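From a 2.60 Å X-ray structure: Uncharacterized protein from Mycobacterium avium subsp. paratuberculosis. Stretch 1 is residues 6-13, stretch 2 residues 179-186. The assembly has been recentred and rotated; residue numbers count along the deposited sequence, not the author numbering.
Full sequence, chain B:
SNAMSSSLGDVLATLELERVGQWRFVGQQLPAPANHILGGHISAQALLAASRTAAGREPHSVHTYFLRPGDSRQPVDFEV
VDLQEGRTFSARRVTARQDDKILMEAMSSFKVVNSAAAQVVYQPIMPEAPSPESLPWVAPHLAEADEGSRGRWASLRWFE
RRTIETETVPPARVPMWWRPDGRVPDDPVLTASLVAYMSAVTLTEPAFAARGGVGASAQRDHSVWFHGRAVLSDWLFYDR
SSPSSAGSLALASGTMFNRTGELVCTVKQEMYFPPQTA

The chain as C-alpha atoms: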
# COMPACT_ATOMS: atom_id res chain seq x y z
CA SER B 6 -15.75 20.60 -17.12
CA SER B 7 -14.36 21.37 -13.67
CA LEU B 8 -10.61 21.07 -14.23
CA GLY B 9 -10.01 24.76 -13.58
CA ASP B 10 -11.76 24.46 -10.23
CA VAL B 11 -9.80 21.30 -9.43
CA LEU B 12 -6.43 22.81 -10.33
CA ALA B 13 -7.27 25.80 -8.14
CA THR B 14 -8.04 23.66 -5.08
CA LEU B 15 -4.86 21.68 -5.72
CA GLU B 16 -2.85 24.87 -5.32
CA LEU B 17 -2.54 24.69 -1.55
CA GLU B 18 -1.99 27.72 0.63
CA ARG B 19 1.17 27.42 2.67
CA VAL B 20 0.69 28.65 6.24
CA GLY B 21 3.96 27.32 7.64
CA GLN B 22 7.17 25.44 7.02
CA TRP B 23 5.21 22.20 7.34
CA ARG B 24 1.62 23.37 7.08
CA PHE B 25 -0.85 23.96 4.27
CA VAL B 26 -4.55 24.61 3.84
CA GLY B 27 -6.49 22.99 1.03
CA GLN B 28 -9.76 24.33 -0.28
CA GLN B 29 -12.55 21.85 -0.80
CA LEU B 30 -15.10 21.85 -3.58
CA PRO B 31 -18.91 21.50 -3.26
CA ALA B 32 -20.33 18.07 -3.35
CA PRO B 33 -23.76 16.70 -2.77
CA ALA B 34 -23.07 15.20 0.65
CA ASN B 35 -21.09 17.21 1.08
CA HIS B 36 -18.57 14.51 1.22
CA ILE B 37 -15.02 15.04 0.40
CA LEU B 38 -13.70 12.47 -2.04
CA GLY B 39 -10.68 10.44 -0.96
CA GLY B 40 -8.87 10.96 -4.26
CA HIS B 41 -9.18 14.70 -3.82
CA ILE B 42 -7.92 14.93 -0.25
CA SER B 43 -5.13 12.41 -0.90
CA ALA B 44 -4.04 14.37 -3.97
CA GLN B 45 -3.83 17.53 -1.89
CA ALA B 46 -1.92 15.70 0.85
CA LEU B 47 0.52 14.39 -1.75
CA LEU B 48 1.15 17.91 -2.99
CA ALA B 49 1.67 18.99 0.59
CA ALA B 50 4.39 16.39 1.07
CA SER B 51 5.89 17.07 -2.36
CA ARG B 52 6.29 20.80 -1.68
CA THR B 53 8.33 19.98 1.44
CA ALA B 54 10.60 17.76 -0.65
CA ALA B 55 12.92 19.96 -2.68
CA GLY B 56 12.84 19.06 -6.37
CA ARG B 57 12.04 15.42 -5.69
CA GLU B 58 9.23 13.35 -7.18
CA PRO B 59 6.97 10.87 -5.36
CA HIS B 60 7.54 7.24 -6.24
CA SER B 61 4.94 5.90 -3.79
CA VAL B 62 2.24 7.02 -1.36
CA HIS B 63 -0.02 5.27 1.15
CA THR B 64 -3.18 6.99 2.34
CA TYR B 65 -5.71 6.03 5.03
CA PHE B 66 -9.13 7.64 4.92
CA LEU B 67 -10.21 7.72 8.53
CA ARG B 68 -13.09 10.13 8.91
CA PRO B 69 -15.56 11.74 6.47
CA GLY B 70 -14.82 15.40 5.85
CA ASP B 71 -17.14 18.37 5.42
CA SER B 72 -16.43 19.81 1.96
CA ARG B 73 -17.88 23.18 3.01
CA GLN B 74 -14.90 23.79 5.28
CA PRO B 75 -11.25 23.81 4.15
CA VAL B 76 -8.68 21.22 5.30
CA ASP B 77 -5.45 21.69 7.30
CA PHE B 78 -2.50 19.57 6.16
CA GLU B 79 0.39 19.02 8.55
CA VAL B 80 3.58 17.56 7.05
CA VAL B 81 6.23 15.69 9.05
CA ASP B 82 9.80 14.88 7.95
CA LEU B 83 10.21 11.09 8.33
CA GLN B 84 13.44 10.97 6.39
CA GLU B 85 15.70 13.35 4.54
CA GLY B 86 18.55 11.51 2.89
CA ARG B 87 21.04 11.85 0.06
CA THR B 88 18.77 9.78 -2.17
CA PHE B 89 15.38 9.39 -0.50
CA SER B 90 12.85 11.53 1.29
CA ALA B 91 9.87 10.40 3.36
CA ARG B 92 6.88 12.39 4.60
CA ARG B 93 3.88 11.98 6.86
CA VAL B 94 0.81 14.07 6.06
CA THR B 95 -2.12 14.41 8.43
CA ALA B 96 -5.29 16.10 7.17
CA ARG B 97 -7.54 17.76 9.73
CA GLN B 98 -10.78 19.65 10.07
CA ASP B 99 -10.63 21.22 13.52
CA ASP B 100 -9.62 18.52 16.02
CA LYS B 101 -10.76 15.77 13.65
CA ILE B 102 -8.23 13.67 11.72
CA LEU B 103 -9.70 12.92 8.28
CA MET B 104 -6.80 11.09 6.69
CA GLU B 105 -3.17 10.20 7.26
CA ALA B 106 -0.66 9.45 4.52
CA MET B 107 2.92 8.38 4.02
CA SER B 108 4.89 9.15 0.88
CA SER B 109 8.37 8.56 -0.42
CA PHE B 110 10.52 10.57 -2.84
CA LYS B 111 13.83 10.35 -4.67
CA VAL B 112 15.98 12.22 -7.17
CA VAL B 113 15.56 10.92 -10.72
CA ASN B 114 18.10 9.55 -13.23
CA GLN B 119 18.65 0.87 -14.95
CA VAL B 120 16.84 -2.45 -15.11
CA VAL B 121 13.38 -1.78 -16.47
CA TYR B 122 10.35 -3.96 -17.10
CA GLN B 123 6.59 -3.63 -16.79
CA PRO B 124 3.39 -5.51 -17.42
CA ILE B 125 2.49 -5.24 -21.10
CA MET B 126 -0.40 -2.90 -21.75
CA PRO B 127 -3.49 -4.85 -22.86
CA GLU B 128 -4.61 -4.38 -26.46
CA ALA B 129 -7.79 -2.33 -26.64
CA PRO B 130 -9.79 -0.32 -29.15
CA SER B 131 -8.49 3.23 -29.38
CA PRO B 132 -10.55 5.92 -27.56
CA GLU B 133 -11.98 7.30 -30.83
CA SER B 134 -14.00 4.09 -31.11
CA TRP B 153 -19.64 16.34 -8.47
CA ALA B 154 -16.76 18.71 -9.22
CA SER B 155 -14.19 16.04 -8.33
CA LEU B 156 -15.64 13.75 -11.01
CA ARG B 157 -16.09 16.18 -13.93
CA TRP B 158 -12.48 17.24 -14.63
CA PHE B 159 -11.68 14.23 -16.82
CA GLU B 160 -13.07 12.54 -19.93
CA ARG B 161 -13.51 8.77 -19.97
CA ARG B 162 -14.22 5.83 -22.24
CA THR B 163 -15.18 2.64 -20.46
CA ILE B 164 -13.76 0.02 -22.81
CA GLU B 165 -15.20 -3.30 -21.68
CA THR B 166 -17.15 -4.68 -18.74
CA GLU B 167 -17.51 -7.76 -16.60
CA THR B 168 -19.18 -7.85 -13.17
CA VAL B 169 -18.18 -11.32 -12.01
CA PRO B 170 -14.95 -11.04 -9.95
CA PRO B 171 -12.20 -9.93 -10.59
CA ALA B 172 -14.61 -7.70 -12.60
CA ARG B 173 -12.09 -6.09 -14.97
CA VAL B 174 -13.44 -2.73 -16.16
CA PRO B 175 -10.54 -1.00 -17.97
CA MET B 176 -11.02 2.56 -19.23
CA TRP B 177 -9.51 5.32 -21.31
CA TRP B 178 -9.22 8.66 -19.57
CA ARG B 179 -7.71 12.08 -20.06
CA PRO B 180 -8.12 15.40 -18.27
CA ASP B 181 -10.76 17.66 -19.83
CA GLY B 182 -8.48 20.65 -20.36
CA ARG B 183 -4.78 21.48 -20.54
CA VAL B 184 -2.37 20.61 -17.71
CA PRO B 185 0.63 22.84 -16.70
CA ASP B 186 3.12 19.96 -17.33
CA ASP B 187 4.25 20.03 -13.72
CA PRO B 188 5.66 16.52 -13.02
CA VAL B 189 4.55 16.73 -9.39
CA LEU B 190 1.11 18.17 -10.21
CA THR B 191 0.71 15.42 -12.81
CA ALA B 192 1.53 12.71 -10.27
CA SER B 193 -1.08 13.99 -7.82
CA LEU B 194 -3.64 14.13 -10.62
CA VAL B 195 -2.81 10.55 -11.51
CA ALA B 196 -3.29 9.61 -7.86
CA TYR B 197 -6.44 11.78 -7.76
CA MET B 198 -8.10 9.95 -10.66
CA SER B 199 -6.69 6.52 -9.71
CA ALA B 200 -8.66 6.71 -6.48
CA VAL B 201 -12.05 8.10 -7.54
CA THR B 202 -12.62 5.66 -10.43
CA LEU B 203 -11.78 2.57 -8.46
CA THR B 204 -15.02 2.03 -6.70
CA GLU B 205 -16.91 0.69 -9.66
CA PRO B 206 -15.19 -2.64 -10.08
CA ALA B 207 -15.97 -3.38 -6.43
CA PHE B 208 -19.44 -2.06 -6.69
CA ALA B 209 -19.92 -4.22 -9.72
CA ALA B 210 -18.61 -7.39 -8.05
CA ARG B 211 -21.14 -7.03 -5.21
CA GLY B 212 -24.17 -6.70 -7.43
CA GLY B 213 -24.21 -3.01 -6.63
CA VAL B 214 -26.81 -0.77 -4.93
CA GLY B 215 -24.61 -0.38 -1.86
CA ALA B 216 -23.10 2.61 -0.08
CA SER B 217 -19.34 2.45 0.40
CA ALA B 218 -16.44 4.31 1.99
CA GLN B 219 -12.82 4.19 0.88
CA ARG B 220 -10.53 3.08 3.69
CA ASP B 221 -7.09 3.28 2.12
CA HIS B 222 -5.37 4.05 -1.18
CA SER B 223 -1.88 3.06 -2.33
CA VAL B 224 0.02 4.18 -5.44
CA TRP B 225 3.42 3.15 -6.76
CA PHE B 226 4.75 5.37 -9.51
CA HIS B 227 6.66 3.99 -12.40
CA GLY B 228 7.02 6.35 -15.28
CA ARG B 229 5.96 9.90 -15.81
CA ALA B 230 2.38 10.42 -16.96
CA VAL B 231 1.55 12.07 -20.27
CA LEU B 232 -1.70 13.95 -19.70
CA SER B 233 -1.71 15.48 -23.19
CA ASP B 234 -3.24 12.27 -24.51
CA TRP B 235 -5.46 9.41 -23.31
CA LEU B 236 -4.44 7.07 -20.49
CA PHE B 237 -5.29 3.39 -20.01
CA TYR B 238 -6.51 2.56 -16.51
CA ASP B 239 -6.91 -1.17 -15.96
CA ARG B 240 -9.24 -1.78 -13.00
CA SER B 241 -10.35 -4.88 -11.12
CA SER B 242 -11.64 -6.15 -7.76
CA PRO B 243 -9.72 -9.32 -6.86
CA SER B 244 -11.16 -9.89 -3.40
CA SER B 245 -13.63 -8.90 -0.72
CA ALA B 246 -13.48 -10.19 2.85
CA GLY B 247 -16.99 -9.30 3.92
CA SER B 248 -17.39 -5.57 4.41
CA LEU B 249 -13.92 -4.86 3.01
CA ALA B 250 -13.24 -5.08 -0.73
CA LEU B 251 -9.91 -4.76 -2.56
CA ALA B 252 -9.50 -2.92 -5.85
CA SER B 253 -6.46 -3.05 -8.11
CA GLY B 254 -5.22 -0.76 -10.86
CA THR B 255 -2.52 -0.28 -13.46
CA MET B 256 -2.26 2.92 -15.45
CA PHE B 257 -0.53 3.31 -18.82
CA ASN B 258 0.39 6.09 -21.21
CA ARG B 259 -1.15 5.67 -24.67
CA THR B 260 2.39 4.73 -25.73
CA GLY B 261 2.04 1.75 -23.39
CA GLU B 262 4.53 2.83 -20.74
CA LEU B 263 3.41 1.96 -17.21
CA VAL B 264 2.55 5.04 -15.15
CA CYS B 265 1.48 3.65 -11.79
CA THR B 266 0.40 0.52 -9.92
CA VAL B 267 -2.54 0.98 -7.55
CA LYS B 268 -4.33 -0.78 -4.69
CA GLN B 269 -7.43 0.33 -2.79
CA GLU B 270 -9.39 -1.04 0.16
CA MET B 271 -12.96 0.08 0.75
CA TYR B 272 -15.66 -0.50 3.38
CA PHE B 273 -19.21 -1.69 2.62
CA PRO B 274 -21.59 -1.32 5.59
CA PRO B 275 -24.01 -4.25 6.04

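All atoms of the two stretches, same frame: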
# COMPACT_ATOMS: atom_id res chain seq x y z
N SER B 6 -17.11 20.86 -17.59
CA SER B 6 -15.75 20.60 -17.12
C SER B 6 -15.46 21.36 -15.83
O SER B 6 -15.95 22.47 -15.63
CB SER B 6 -14.74 20.98 -18.20
OG SER B 6 -13.42 20.70 -17.77
N SER B 7 -14.65 20.76 -14.97
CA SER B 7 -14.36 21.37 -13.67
C SER B 7 -12.87 21.35 -13.37
O SER B 7 -12.48 21.48 -12.21
CB SER B 7 -15.13 20.65 -12.56
OG SER B 7 -14.79 19.27 -12.51
N LEU B 8 -12.05 21.21 -14.40
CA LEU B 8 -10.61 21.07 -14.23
C LEU B 8 -10.02 22.34 -13.62
O LEU B 8 -9.17 22.27 -12.74
CB LEU B 8 -9.93 20.77 -15.57
CG LEU B 8 -8.45 20.40 -15.48
CD1 LEU B 8 -8.24 19.24 -14.51
CD2 LEU B 8 -7.89 20.07 -16.85
N GLY B 9 -10.48 23.49 -14.10
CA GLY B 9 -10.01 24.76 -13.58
C GLY B 9 -10.26 24.89 -12.09
O GLY B 9 -9.41 25.39 -11.36
N ASP B 10 -11.42 24.43 -11.65
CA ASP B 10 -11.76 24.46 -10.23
C ASP B 10 -10.93 23.45 -9.45
O ASP B 10 -10.58 23.69 -8.29
CB ASP B 10 -13.25 24.21 -10.03
CG ASP B 10 -14.10 25.29 -10.66
OD1 ASP B 10 -13.60 26.43 -10.80
OD2 ASP B 10 -15.27 25.01 -11.01
N VAL B 11 -10.63 22.31 -10.07
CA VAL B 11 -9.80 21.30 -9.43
C VAL B 11 -8.37 21.80 -9.26
O VAL B 11 -7.82 21.76 -8.16
CB VAL B 11 -9.79 19.98 -10.22
CG1 VAL B 11 -8.69 19.06 -9.71
CG2 VAL B 11 -11.15 19.30 -10.14
N LEU B 12 -7.79 22.29 -10.35
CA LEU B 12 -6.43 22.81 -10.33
C LEU B 12 -6.26 23.91 -9.29
O LEU B 12 -5.21 24.01 -8.64
CB LEU B 12 -6.04 23.33 -11.71
CG LEU B 12 -5.91 22.26 -12.80
CD1 LEU B 12 -5.59 22.91 -14.12
CD2 LEU B 12 -4.82 21.27 -12.42
N ALA B 13 -7.28 24.74 -9.14
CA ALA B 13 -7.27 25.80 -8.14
C ALA B 13 -7.17 25.23 -6.72
O ALA B 13 -6.33 25.66 -5.93
CB ALA B 13 -8.51 26.67 -8.28
N ARG B 179 -8.61 10.95 -19.95
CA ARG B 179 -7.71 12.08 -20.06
C ARG B 179 -8.34 13.26 -19.35
O ARG B 179 -9.57 13.30 -19.20
CB ARG B 179 -7.42 12.41 -21.53
CG ARG B 179 -8.61 12.99 -22.27
CD ARG B 179 -8.26 13.29 -23.72
NE ARG B 179 -9.42 13.75 -24.48
CZ ARG B 179 -9.36 14.22 -25.72
NH1 ARG B 179 -8.19 14.30 -26.34
NH2 ARG B 179 -10.46 14.62 -26.34
N PRO B 180 -7.52 14.22 -18.90
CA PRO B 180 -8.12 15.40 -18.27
C PRO B 180 -8.85 16.25 -19.31
O PRO B 180 -8.38 16.38 -20.44
CB PRO B 180 -6.92 16.14 -17.68
CG PRO B 180 -5.81 15.14 -17.64
CD PRO B 180 -6.06 14.18 -18.76
N ASP B 181 -9.97 16.84 -18.92
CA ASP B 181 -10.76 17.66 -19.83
C ASP B 181 -10.27 19.11 -19.77
O ASP B 181 -10.87 19.96 -19.11
CB ASP B 181 -12.25 17.58 -19.48
CG ASP B 181 -13.13 18.22 -20.54
OD1 ASP B 181 -12.69 18.31 -21.71
OD2 ASP B 181 -14.26 18.64 -20.21
N GLY B 182 -9.17 19.38 -20.47
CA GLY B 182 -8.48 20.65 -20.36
C GLY B 182 -6.98 20.45 -20.38
O GLY B 182 -6.49 19.32 -20.37
N ARG B 183 -6.24 21.56 -20.44
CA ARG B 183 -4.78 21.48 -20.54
C ARG B 183 -4.13 21.50 -19.16
O ARG B 183 -4.58 22.21 -18.25
CB ARG B 183 -4.26 22.64 -21.40
CG ARG B 183 -2.77 22.58 -21.69
CD ARG B 183 -2.45 21.37 -22.55
NE ARG B 183 -3.06 21.48 -23.87
CZ ARG B 183 -2.67 20.80 -24.95
NH1 ARG B 183 -1.67 19.93 -24.86
NH2 ARG B 183 -3.29 20.98 -26.11
N VAL B 184 -3.08 20.69 -18.98
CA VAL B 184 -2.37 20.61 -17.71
C VAL B 184 -0.99 21.28 -17.81
O VAL B 184 -0.26 21.06 -18.78
CB VAL B 184 -2.21 19.14 -17.26
CG1 VAL B 184 -1.35 19.03 -16.00
CG2 VAL B 184 -3.58 18.51 -17.04
N PRO B 185 -0.61 22.06 -16.78
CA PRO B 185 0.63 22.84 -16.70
C PRO B 185 1.95 22.09 -16.95
O PRO B 185 2.98 22.75 -17.02
CB PRO B 185 0.60 23.35 -15.26
CG PRO B 185 -0.84 23.59 -15.02
CD PRO B 185 -1.58 22.50 -15.76
N ASP B 186 1.92 20.76 -17.05
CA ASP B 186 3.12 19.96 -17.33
C ASP B 186 4.08 20.07 -16.15
O ASP B 186 5.30 20.12 -16.31
CB ASP B 186 3.80 20.39 -18.64
CG ASP B 186 4.88 19.42 -19.10
OD1 ASP B 186 4.52 18.32 -19.59
OD2 ASP B 186 6.08 19.74 -18.96

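The first turns of a helix lie against an extended segment about 170 residues further along the same chain. Stretch 1 enters as loop and is helical from Leu8, with Ser7 at the N-cap position; Val11 N bonds to Ser7 O (2.9 Å), Leu12 N to Leu8 O (2.8 Å) and Ala13 N to Gly9 O (3.1 Å). Stretch 2 leaves a strand after Pro180 and turns at Asp181, where Gly182 N makes a weak bond to Pro180 O (3.1 Å), then runs on as loop past the helix. The closest CA pair is Ser6 CA and Asp181 CA, 6.4 Å apart, and Leu8 CA and Gly182 CA are 6.5 Å apart; from Leu12 CA to Val184 CA the gap widens to 8.7 Å. The single hydrogen bond across the contact runs from Ser6 OG to Asp181 O (3.0 Å): chi1 in t carries the short hydroxyl side chain to this carbonyl. The Asp181 side chain, also t, starts sideways but ends near Ser6, with OD2 3.1 Å from Ser6 CB. Leu8, buried and pointing toward stretch 2, gives the largest area to the contact. Leu8 CD2 lies 3.6 Å from Gly182 CA, 3.7 Å from Asp181 O and 4.1 Å from Pro180 CB, so one methyl packs against both backbone and proline ring. Gly182 suits this place twice over: a CB here would sit 2.8 Å from Leu8 CD2, and its phi/psi of 140°/173° would jam a CB against the preceding carbonyl. One helical turn after Leu8, Leu12 (m, t) again points toward stretch 2, bringing CD1 to 4.4 Å from Pro185 CD, a looser apolar contact, with Arg183 O 4.3 Å from the same Leu12 CD1. Arg183 directs its CB away, leaving its backbone to face the leucines. The whole interface buries a modest 283 Å².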